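Local coordinates for protein spondin-1 (Homo sapiens, PDB 2ZOU) that is a secreted extracellular-matrix glycoprotein, also called F-spondin, that probably acts in cell adhesion through domains such as the beta-sandwich reeler domain, at residues Phe56-Leu61 against Gly75-Ile80; Glu84-Ser89 against Ala94-Thr99; Ile121-Ile126 against Ile132-Glu137. All coordinates share one frame; numbering follows the deposited sequence. Where two conformers were deposited one is given.

Interaction 1 of 3, residues Phe56-Leu61 against Gly75-Ile80; sequences FTLIAL and GTFQII. With EDO (1,2-ethanediol), chain D.
Segment 56-61 and strand 76-79 run nearly antiparallel, their N-to-C directions 149° apart, but their axes stay 8.6 Å from each other and no hydrogen bond joins the two segments; the contact is made by the Phe77 ring with Leu58, Ala60 and the backbone between them. With CG anti to the carbonyl carbon (chi1 -69°), the ring extends toward strand 55-62 and touches it with its far end: CZ lies 3.8 Å from Ala60 CB, and CE1 approaches Leu58 CD2 at 3.9 Å, the leucine branch coming in obliquely. Backbone also borders the ring, with Ile59 C and Ala60 N at its edge, close to the ring plane. This is core packing of a beta sandwich, the fold of the reeler domain: strand 55-62 is the middle strand of one antiparallel sheet, strand 76-79 an outer strand of the other, and Phe77 bridges the interior between them. Trp110 meets the Phe77 ring at about 55° between planes, and Phe87 also packs against it. Replacing Phe77 with an alanine would probably open a gap beside Leu58 and Ala60 and leave Trp110 without its ring partner. Toward the N-terminal end of segment 56-61, away from Ala60, Thr57 OG1 lies 2.7 Å from O2 of a 1,2-ethanediol, probably from the crystallisation liquor, in a hydrogen bond; the same molecule also bonds Ser125 OG.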
loop_
_atom_site.group_PDB
_atom_site.type_symbol
_atom_site.label_atom_id
_atom_site.label_comp_id
_atom_site.label_asym_id
_atom_site.label_seq_id
_atom_site.Cartn_x
_atom_site.Cartn_y
_atom_site.Cartn_z
ATOM N N PHE A 56 4.515 -3.913 -8.301
ATOM C CA PHE A 56 3.503 -3.733 -7.258
ATOM C C PHE A 56 2.865 -2.362 -7.382
ATOM O O PHE A 56 3.436 -1.449 -8.006
ATOM C CB PHE A 56 4.098 -3.915 -5.851
ATOM C CG PHE A 56 4.889 -2.726 -5.381
ATOM C CD1 PHE A 56 4.290 -1.715 -4.637
ATOM C CD2 PHE A 56 6.225 -2.582 -5.747
ATOM C CE1 PHE A 56 5.025 -0.600 -4.245
ATOM C CE2 PHE A 56 6.970 -1.485 -5.360
ATOM C CZ PHE A 56 6.378 -0.483 -4.611
ATOM N N THR A 57 1.689 -2.232 -6.780
ATOM C CA THR A 57 1.039 -0.943 -6.609
ATOM C C THR A 57 0.526 -0.871 -5.188
ATOM O O THR A 57 -0.079 -1.817 -4.700
ATOM C CB THR A 57 -0.148 -0.771 -7.559
ATOM O OG1 THR A 57 0.277 -1.003 -8.906
ATOM C CG2 THR A 57 -0.698 0.650 -7.453
ATOM N N LEU A 58 0.747 0.266 -4.547
ATOM C CA LEU A 58 0.376 0.463 -3.166
ATOM C C LEU A 58 -0.372 1.786 -3.001
ATOM O O LEU A 58 0.122 2.829 -3.445
ATOM C CB LEU A 58 1.642 0.441 -2.296
ATOM C CG LEU A 58 1.511 0.918 -0.855
ATOM C CD1 LEU A 58 0.586 0.017 -0.079
ATOM C CD2 LEU A 58 2.864 1.007 -0.180
ATOM N N ILE A 59 -1.552 1.732 -2.364
ATOM C CA ILE A 59 -2.378 2.936 -2.117
ATOM C C ILE A 59 -2.905 2.965 -0.689
ATOM O O ILE A 59 -2.851 1.963 0.023
ATOM C CB ILE A 59 -3.545 3.057 -3.143
ATOM C CG1 ILE A 59 -4.455 1.827 -3.061
ATOM C CG2 ILE A 59 -2.979 3.277 -4.544
ATOM C CD1 ILE A 59 -5.658 1.891 -3.999
ATOM N N ALA A 60 -3.374 4.139 -0.262
ATOM C CA ALA A 60 -4.032 4.301 1.030
ATOM C C ALA A 60 -5.336 5.046 0.787
ATOM O O ALA A 60 -5.304 6.185 0.324
ATOM C CB ALA A 60 -3.148 5.097 1.965
ATOM N N LEU A 61 -6.461 4.407 1.100
ATOM C CA LEU A 61 -7.793 4.947 0.791
ATOM C C LEU A 61 -8.610 5.151 2.037
ATOM O O LEU A 61 -8.575 4.330 2.954
ATOM C CB LEU A 61 -8.557 3.983 -0.113
ATOM C CG LEU A 61 -7.954 3.695 -1.485
ATOM C CD1 LEU A 61 -8.881 2.758 -2.273
ATOM C CD2 LEU A 61 -7.725 4.999 -2.257
ATOM N N GLY A 75 -3.569 10.365 3.684
ATOM C CA GLY A 75 -2.184 10.430 4.149
ATOM C C GLY A 75 -1.228 10.745 3.020
ATOM O O GLY A 75 -1.656 11.059 1.901
ATOM N N THR A 76 0.063 10.631 3.320
ATOM C CA THR A 76 1.133 10.987 2.404
ATOM C C THR A 76 2.191 9.886 2.444
ATOM O O THR A 76 2.763 9.591 3.494
ATOM C CB THR A 76 1.794 12.323 2.842
ATOM O OG1 THR A 76 0.861 13.376 2.640
ATOM C CG2 THR A 76 3.082 12.634 2.048
ATOM N N PHE A 77 2.443 9.261 1.305
ATOM C CA PHE A 77 3.585 8.378 1.199
ATOM C C PHE A 77 4.880 9.159 1.021
ATOM O O PHE A 77 4.902 10.227 0.401
ATOM C CB PHE A 77 3.424 7.398 0.051
ATOM C CG PHE A 77 2.363 6.375 0.276
ATOM C CD1 PHE A 77 2.569 5.294 1.140
ATOM C CD2 PHE A 77 1.155 6.466 -0.408
ATOM C CE1 PHE A 77 1.576 4.319 1.329
ATOM C CE2 PHE A 77 0.159 5.501 -0.223
ATOM C CZ PHE A 77 0.360 4.433 0.636
ATOM N N GLN A 78 5.963 8.602 1.557
ATOM C CA GLN A 78 7.301 9.138 1.375
ATOM C C GLN A 78 8.269 8.024 0.979
ATOM O O GLN A 78 8.370 7.009 1.668
ATOM C CB GLN A 78 7.784 9.832 2.639
ATOM C CG GLN A 78 9.163 10.473 2.472
ATOM C CD GLN A 78 9.662 11.145 3.722
ATOM O OE1 GLN A 78 9.131 10.940 4.805
ATOM N NE2 GLN A 78 10.696 11.958 3.575
ATOM N N ILE A 79 8.956 8.208 -0.141
ATOM C CA ILE A 79 9.880 7.219 -0.661
ATOM C C ILE A 79 11.082 7.083 0.278
ATOM O O ILE A 79 11.648 8.074 0.744
ATOM C CB ILE A 79 10.347 7.601 -2.097
ATOM C CG1 ILE A 79 9.144 7.686 -3.051
ATOM C CG2 ILE A 79 11.442 6.657 -2.622
ATOM C CD1 ILE A 79 8.365 6.392 -3.253
ATOM N N ILE A 80 11.438 5.839 0.575
ATOM C CA ILE A 80 12.661 5.534 1.316
ATOM C C ILE A 80 13.788 5.119 0.359
ATOM O O ILE A 80 14.903 5.649 0.426
ATOM C CB ILE A 80 12.389 4.410 2.353
ATOM C CG1 ILE A 80 11.344 4.863 3.369
ATOM C CG2 ILE A 80 13.692 3.964 3.053
ATOM C CD1 ILE A 80 10.852 3.757 4.295
HETATM C C1 EDO D . -0.101 -5.309 -10.753
HETATM O O1 EDO D . -1.352 -4.742 -10.345
HETATM C C2 EDO D . 1.007 -4.792 -9.845
HETATM O O2 EDO D . 1.047 -3.357 -9.884
#

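Interaction 2 of 3, residues Glu84-Ser89 against Ala94-Thr99; sequences ETQFMS and AVTEST
Gln86 O accepts a hydrogen bond from Thr96 N at 2.8 Å, the donor standing nearly along the C=O axis, and Gln86 N returns one to Thr96 O at 2.9 Å. This hydrogen-bonded pair lies between two non-hydrogen-bonded pairs, Thr85 with Glu97 and Phe87 with Val95, whose CA-H groups each approach a carbonyl oxygen of the partner segment, Thr85 CA being 3.3 Å from Thr96 O. Met88 N bonds Ala94 O at one end of the pairing. At the other, Ser98 N reaches Glu84 O from 61° above the carbonyl plane, consistent with regular pairing ending near here.

Gln86 and Thr96 share one face of this antiparallel beta hairpin, their side chains lying alongside and pointing the same way, whereas Met88 crosses the threonine at about a right angle. Thr96 has OG1 opposite the backbone nitrogen (chi1 -166°), which turns the methyl CG2 toward the neighbouring strand, where Met88 CG reaches over to it at 3.8 Å. That same methionine carbon rests on Ala94 CB, also at 3.8 Å. The hydroxyl of Thr96 lies close to both Phe56 O, in a probable hydrogen bond, and Glu97 OE1. The Phe87 and Val95 side chains diverge, yet Phe87 CE1 still comes within 4.0 Å of Val95 CG2. Ser98 OG bonds Glu82 O, just before strand 85-88, and Glu84 OE1 forms a salt bridge with Arg103.

Strand 85-88 is an outermost strand of its sheet; strand 95-97 lies between it and strand 55-62, joined to the latter by backbone bonding of Val95 with Leu58, while Phe87 and Val95 pack on Phe77 of strand 76-79 in the opposing sheet.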
loop_
_atom_site.group_PDB
_atom_site.type_symbol
_atom_site.label_atom_id
_atom_site.label_comp_id
_atom_site.label_asym_id
_atom_site.label_seq_id
_atom_site.Cartn_x
_atom_site.Cartn_y
_atom_site.Cartn_z
ATOM N N GLU A 84 14.172 1.574 -5.800
ATOM C CA GLU A 84 13.235 0.455 -5.763
ATOM C C GLU A 84 11.786 0.891 -5.983
ATOM O O GLU A 84 10.975 0.125 -6.494
ATOM C CB GLU A 84 13.359 -0.320 -4.443
ATOM C CG GLU A 84 14.803 -0.614 -3.955
ATOM C CD GLU A 84 15.675 -1.402 -4.950
ATOM O OE1 GLU A 84 15.138 -2.074 -5.861
ATOM O OE2 GLU A 84 16.922 -1.353 -4.813
ATOM N N THR A 85 11.465 2.120 -5.591
ATOM C CA THR A 85 10.086 2.588 -5.585
ATOM C C THR A 85 9.973 3.999 -6.155
ATOM O O THR A 85 10.917 4.788 -6.077
ATOM C CB THR A 85 9.505 2.597 -4.166
ATOM O OG1 THR A 85 10.239 3.535 -3.362
ATOM C CG2 THR A 85 9.562 1.195 -3.527
ATOM N N GLN A 86 8.813 4.304 -6.725
ATOM C CA GLN A 86 8.503 5.660 -7.203
ATOM C C GLN A 86 7.004 5.861 -7.198
ATOM O O GLN A 86 6.251 4.901 -7.036
ATOM C CB GLN A 86 9.037 5.869 -8.625
ATOM C CG GLN A 86 8.327 5.016 -9.677
ATOM C CD GLN A 86 8.798 5.336 -11.081
ATOM O OE1 GLN A 86 9.984 5.243 -11.382
ATOM N NE2 GLN A 86 7.872 5.741 -11.941
ATOM N N PHE A 87 6.556 7.098 -7.368
ATOM C CA PHE A 87 5.136 7.347 -7.581
ATOM C C PHE A 87 4.741 7.063 -9.023
ATOM O O PHE A 87 5.513 7.327 -9.946
ATOM C CB PHE A 87 4.763 8.769 -7.158
ATOM C CG PHE A 87 4.855 8.980 -5.682
ATOM C CD1 PHE A 87 3.842 8.511 -4.849
ATOM C CD2 PHE A 87 5.964 9.602 -5.120
ATOM C CE1 PHE A 87 3.920 8.668 -3.478
ATOM C CE2 PHE A 87 6.056 9.764 -3.727
ATOM C CZ PHE A 87 5.032 9.287 -2.912
ATOM N N MET A 88 3.533 6.525 -9.196
ATOM C CA MET A 88 2.958 6.223 -10.513
ATOM C C MET A 88 2.847 7.485 -11.372
ATOM O O MET A 88 2.309 8.483 -10.909
ATOM C CB MET A 88 1.548 5.659 -10.345
ATOM C CG MET A 88 1.419 4.191 -10.103
ATOM S SD MET A 88 -0.106 3.595 -10.883
ATOM C CE MET A 88 0.520 3.334 -12.527
ATOM N N SER A 89 3.321 7.417 -12.616
ATOM C CA SER A 89 3.262 8.548 -13.559
ATOM C C SER A 89 1.835 9.064 -13.767
ATOM O O SER A 89 1.610 10.275 -13.849
ATOM C CB SER A 89 3.877 8.160 -14.915
ATOM O OG SER A 89 5.250 7.817 -14.778
ATOM N N ALA A 94 -0.212 6.889 -5.863
ATOM C CA ALA A 94 0.119 5.466 -5.764
ATOM C C ALA A 94 1.632 5.238 -5.822
ATOM O O ALA A 94 2.338 5.892 -6.603
ATOM C CB ALA A 94 -0.582 4.683 -6.882
ATOM N N VAL A 95 2.116 4.320 -4.976
ATOM C CA VAL A 95 3.515 3.885 -5.001
ATOM C C VAL A 95 3.641 2.649 -5.890
ATOM O O VAL A 95 2.797 1.753 -5.846
ATOM C CB VAL A 95 4.052 3.574 -3.557
ATOM C CG1 VAL A 95 5.530 3.273 -3.601
ATOM C CG2 VAL A 95 3.809 4.769 -2.626
ATOM N N THR A 96 4.694 2.587 -6.691
ATOM C CA THR A 96 4.914 1.464 -7.598
ATOM C C THR A 96 6.429 1.182 -7.713
ATOM O O THR A 96 7.234 1.905 -7.116
ATOM C CB THR A 96 4.242 1.718 -8.973
ATOM O OG1 THR A 96 4.185 0.506 -9.728
ATOM C CG2 THR A 96 4.985 2.801 -9.766
ATOM N N GLU A 97 6.812 0.126 -8.429
ATOM C CA GLU A 97 8.224 -0.215 -8.614
ATOM C C GLU A 97 8.931 0.768 -9.550
ATOM O O GLU A 97 8.315 1.324 -10.464
ATOM C CB GLU A 97 8.395 -1.683 -9.071
ATOM C CG GLU A 97 8.143 -2.010 -10.561
ATOM C CD GLU A 97 6.691 -1.901 -11.027
ATOM O OE1 GLU A 97 5.750 -1.941 -10.206
ATOM O OE2 GLU A 97 6.481 -1.773 -12.262
ATOM N N SER A 98 10.223 0.978 -9.295
ATOM C CA SER A 98 11.082 1.843 -10.126
ATOM C C SER A 98 11.550 1.154 -11.410
ATOM O O SER A 98 11.745 1.809 -12.440
ATOM C CB SER A 98 12.322 2.271 -9.338
ATOM O OG SER A 98 12.003 3.196 -8.318
ATOM N N THR A 99 11.770 -0.157 -11.316
ATOM C CA THR A 99 12.197 -1.019 -12.426
ATOM C C THR A 99 11.583 -2.402 -12.177
ATOM O O THR A 99 11.327 -2.754 -11.029
ATOM C CB THR A 99 13.737 -1.168 -12.493
ATOM O OG1 THR A 99 14.240 -1.547 -11.207
ATOM C CG2 THR A 99 14.405 0.127 -12.944
#

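Interaction 3 of 3, residues Ile121-Ile126 against Ile132-Glu137; sequences ILKASI and IYFQDE. With EDO (1,2-ethanediol), chain F; EDO (1,2-ethanediol), chain D.
Ile132 O is gripped twice, by Ser125 OG at 2.7 Å and by Ile126 N at 3.1 Å, the amide lying in the carbonyl plane and the hydroxyl tilted 27° from it. With the return bond from Ile132 N to Ile126 O, this makes the hydrogen-bonded pair of an antiparallel beta hairpin between strand 120-127 and strand 131-144, on the edge of one sheet of the reeler sandwich. Ile126 and Ile132 lie side by side on one face, CD1 of the former 4.0 Å from CG1 of the latter.

Beyond this pair residues 133-137 leave regular strand pairing, and Phe134 takes over. Its side chain crosses that of Lys123 at about a right angle, and its ring receives Ser125 CB squarely over one face, 4.0 Å from the centroid, a CH-pi contact; Lys123 O borders the ring's edge. The serine hydroxyl, swung away from the backbone nitrogen to the side of the carbonyl carbon (chi1 172°), reaches Ile132 O, while a 1,2-ethanediol donates to it from another direction. Thr57 and Ile59 of the neighbouring strand 55-62 also pack on Phe134.

Water fills in where direct bonds are lacking. One molecule donates to Ala124 O and accepts from Gln135 N, restoring a link between the backbones. Lys123 and Asp136 point the same way but stay too far apart for a salt bridge; a second water joins them, accepting from Lys123 NZ at 2.7 Å and donating to Asp136 OD1 at 2.8 Å.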
loop_
_atom_site.group_PDB
_atom_site.type_symbol
_atom_site.label_atom_id
_atom_site.label_comp_id
_atom_site.label_asym_id
_atom_site.label_seq_id
_atom_site.Cartn_x
_atom_site.Cartn_y
_atom_site.Cartn_z
ATOM N N ILE A 121 -7.636 2.358 4.599
ATOM C CA ILE A 121 -7.271 1.032 4.099
ATOM C C ILE A 121 -6.023 1.134 3.254
ATOM O O ILE A 121 -6.027 1.761 2.183
ATOM C CB ILE A 121 -8.387 0.401 3.222
ATOM C CG1 ILE A 121 -9.783 0.555 3.850
ATOM C CG2 ILE A 121 -8.055 -1.063 2.943
ATOM C CD1 ILE A 121 -10.004 -0.223 5.150
ATOM N N LEU A 122 -4.945 0.521 3.744
ATOM C CA LEU A 122 -3.722 0.385 2.982
ATOM C C LEU A 122 -3.872 -0.868 2.163
ATOM O O LEU A 122 -4.190 -1.909 2.728
ATOM C CB LEU A 122 -2.520 0.234 3.921
ATOM C CG LEU A 122 -2.256 1.420 4.858
ATOM C CD1 LEU A 122 -1.196 1.064 5.891
ATOM C CD2 LEU A 122 -1.799 2.596 4.041
ATOM N N LYS A 123 -3.632 -0.774 0.861
ATOM C CA LYS A 123 -3.906 -1.878 -0.068
ATOM C C LYS A 123 -2.832 -2.003 -1.132
ATOM O O LYS A 123 -2.366 -1.010 -1.678
ATOM C CB LYS A 123 -5.235 -1.645 -0.794
ATOM C CG LYS A 123 -6.482 -2.093 -0.081
ATOM C CD LYS A 123 -7.702 -1.397 -0.654
ATOM C CE LYS A 123 -8.102 -1.940 -1.997
ATOM N NZ LYS A 123 -9.474 -1.449 -2.343
ATOM N N ALA A 124 -2.465 -3.237 -1.461
ATOM C CA ALA A 124 -1.484 -3.479 -2.496
ATOM C C ALA A 124 -1.940 -4.528 -3.487
ATOM O O ALA A 124 -2.754 -5.393 -3.177
ATOM C CB ALA A 124 -0.167 -3.887 -1.880
ATOM N N SER A 125 -1.399 -4.415 -4.690
ATOM C CA SER A 125 -1.532 -5.394 -5.753
ATOM C C SER A 125 -0.129 -5.744 -6.202
ATOM O O SER A 125 0.752 -4.874 -6.177
ATOM C CB SER A 125 -2.330 -4.781 -6.902
ATOM O OG SER A 125 -2.330 -5.631 -8.025
ATOM N N ILE A 126 0.107 -6.992 -6.612
ATOM C CA ILE A 126 1.436 -7.373 -7.109
ATOM C C ILE A 126 1.377 -8.178 -8.411
ATOM O O ILE A 126 0.325 -8.723 -8.770
ATOM C CB ILE A 126 2.324 -8.150 -6.060
ATOM C CG1 ILE A 126 1.805 -9.578 -5.825
ATOM C CG2 ILE A 126 2.539 -7.336 -4.751
ATOM C CD1 ILE A 126 2.383 -10.637 -6.746
ATOM N N ILE A 132 -2.008 -10.452 -8.586
ATOM C CA ILE A 132 -2.839 -10.481 -7.401
ATOM C C ILE A 132 -3.449 -9.099 -7.309
ATOM O O ILE A 132 -2.735 -8.113 -7.111
ATOM C CB ILE A 132 -2.031 -10.836 -6.128
ATOM C CG1 ILE A 132 -1.304 -12.178 -6.275
ATOM C CG2 ILE A 132 -2.928 -10.815 -4.886
ATOM C CD1 ILE A 132 -2.211 -13.379 -6.508
ATOM N N TYR A 133 -4.760 -9.049 -7.524
ATOM C CA TYR A 133 -5.522 -7.810 -7.593
ATOM C C TYR A 133 -5.773 -7.231 -6.209
ATOM O O TYR A 133 -5.630 -7.929 -5.212
ATOM C CB TYR A 133 -6.851 -8.077 -8.309
ATOM C CG TYR A 133 -6.671 -8.438 -9.764
ATOM C CD1 TYR A 133 -6.640 -7.444 -10.734
ATOM C CD2 TYR A 133 -6.515 -9.762 -10.167
ATOM C CE1 TYR A 133 -6.482 -7.762 -12.084
ATOM C CE2 TYR A 133 -6.343 -10.089 -11.506
ATOM C CZ TYR A 133 -6.324 -9.079 -12.455
ATOM O OH TYR A 133 -6.158 -9.368 -13.789
ATOM N N PHE A 134 -6.142 -5.950 -6.153
ATOM C CA PHE A 134 -6.566 -5.330 -4.892
ATOM C C PHE A 134 -7.747 -6.090 -4.298
ATOM O O PHE A 134 -8.645 -6.523 -5.026
ATOM C CB PHE A 134 -7.031 -3.882 -5.098
ATOM C CG PHE A 134 -5.933 -2.907 -5.425
ATOM C CD1 PHE A 134 -4.962 -2.584 -4.476
ATOM C CD2 PHE A 134 -5.905 -2.261 -6.656
ATOM C CE1 PHE A 134 -3.956 -1.668 -4.762
ATOM C CE2 PHE A 134 -4.910 -1.336 -6.954
ATOM C CZ PHE A 134 -3.926 -1.038 -5.995
ATOM N N GLN A 135 -7.761 -6.237 -2.979
ATOM C CA GLN A 135 -8.878 -6.882 -2.298
ATOM C C GLN A 135 -9.352 -6.072 -1.112
ATOM O O GLN A 135 -8.578 -5.314 -0.531
ATOM C CB GLN A 135 -8.478 -8.275 -1.833
ATOM C CG GLN A 135 -8.240 -9.256 -2.970
ATOM C CD GLN A 135 -9.494 -9.632 -3.729
ATOM O OE1 GLN A 135 -10.604 -9.621 -3.187
ATOM N NE2 GLN A 135 -9.321 -9.977 -5.004
ATOM N N ASP A 136 -10.624 -6.240 -0.747
ATOM C CA ASP A 136 -11.192 -5.516 0.389
ATOM C C ASP A 136 -10.644 -6.007 1.716
ATOM O O ASP A 136 -10.531 -5.229 2.665
ATOM C CB ASP A 136 -12.728 -5.580 0.388
ATOM C CG ASP A 136 -13.352 -4.779 -0.752
ATOM O OD1 ASP A 136 -12.645 -3.979 -1.402
ATOM O OD2 ASP A 136 -14.564 -4.937 -0.995
ATOM N N GLU A 137 -10.290 -7.293 1.758
ATOM C CA GLU A 137 -9.674 -7.933 2.918
ATOM C C GLU A 137 -8.697 -8.970 2.414
ATOM O O GLU A 137 -8.876 -9.530 1.335
ATOM C CB GLU A 137 -10.728 -8.627 3.775
ATOM C CG GLU A 137 -11.527 -7.678 4.627
ATOM C CD GLU A 137 -12.640 -8.379 5.374
ATOM O OE1 GLU A 137 -12.634 -9.630 5.451
ATOM O OE2 GLU A 137 -13.529 -7.670 5.884
HETATM C C1 EDO F . -4.842 -8.598 -2.255
HETATM O O1 EDO F . -4.224 -7.753 -3.228
HETATM C C2 EDO F . -5.136 -9.976 -2.825
HETATM O O2 EDO F . -5.012 -10.961 -1.798
HETATM C C1 EDO D . -0.101 -5.309 -10.753
HETATM O O1 EDO D . -1.352 -4.742 -10.345
HETATM C C2 EDO D . 1.007 -4.792 -9.845
HETATM O O2 EDO D . 1.047 -3.357 -9.884
HETATM O O HOH W 1 -10.576 -3.769 -3.246
HETATM O O HOH W 2 -5.239 -5.311 -1.727
#

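Overall arrangement
Along the chain the three contacts follow one another in series, none enclosing or crossing another. Interaction 1 closes the loop that carries the chain from strand 55-62 over to strand 76-79 of the facing sheet, so it spans the sandwich. The chain then returns to the first sheet, where interaction 2 closes the short hairpin 85-88/95-97. Later, interaction 3 closes the hairpin formed by strand 120-127 and strand 131-144. Strand 55-62 links all three: strand 95-97 pairs with one side of it and strand 120-127 with the other, placing interactions 2 and 3 about 16 Å apart between centres, without touching, in the same five-stranded sheet.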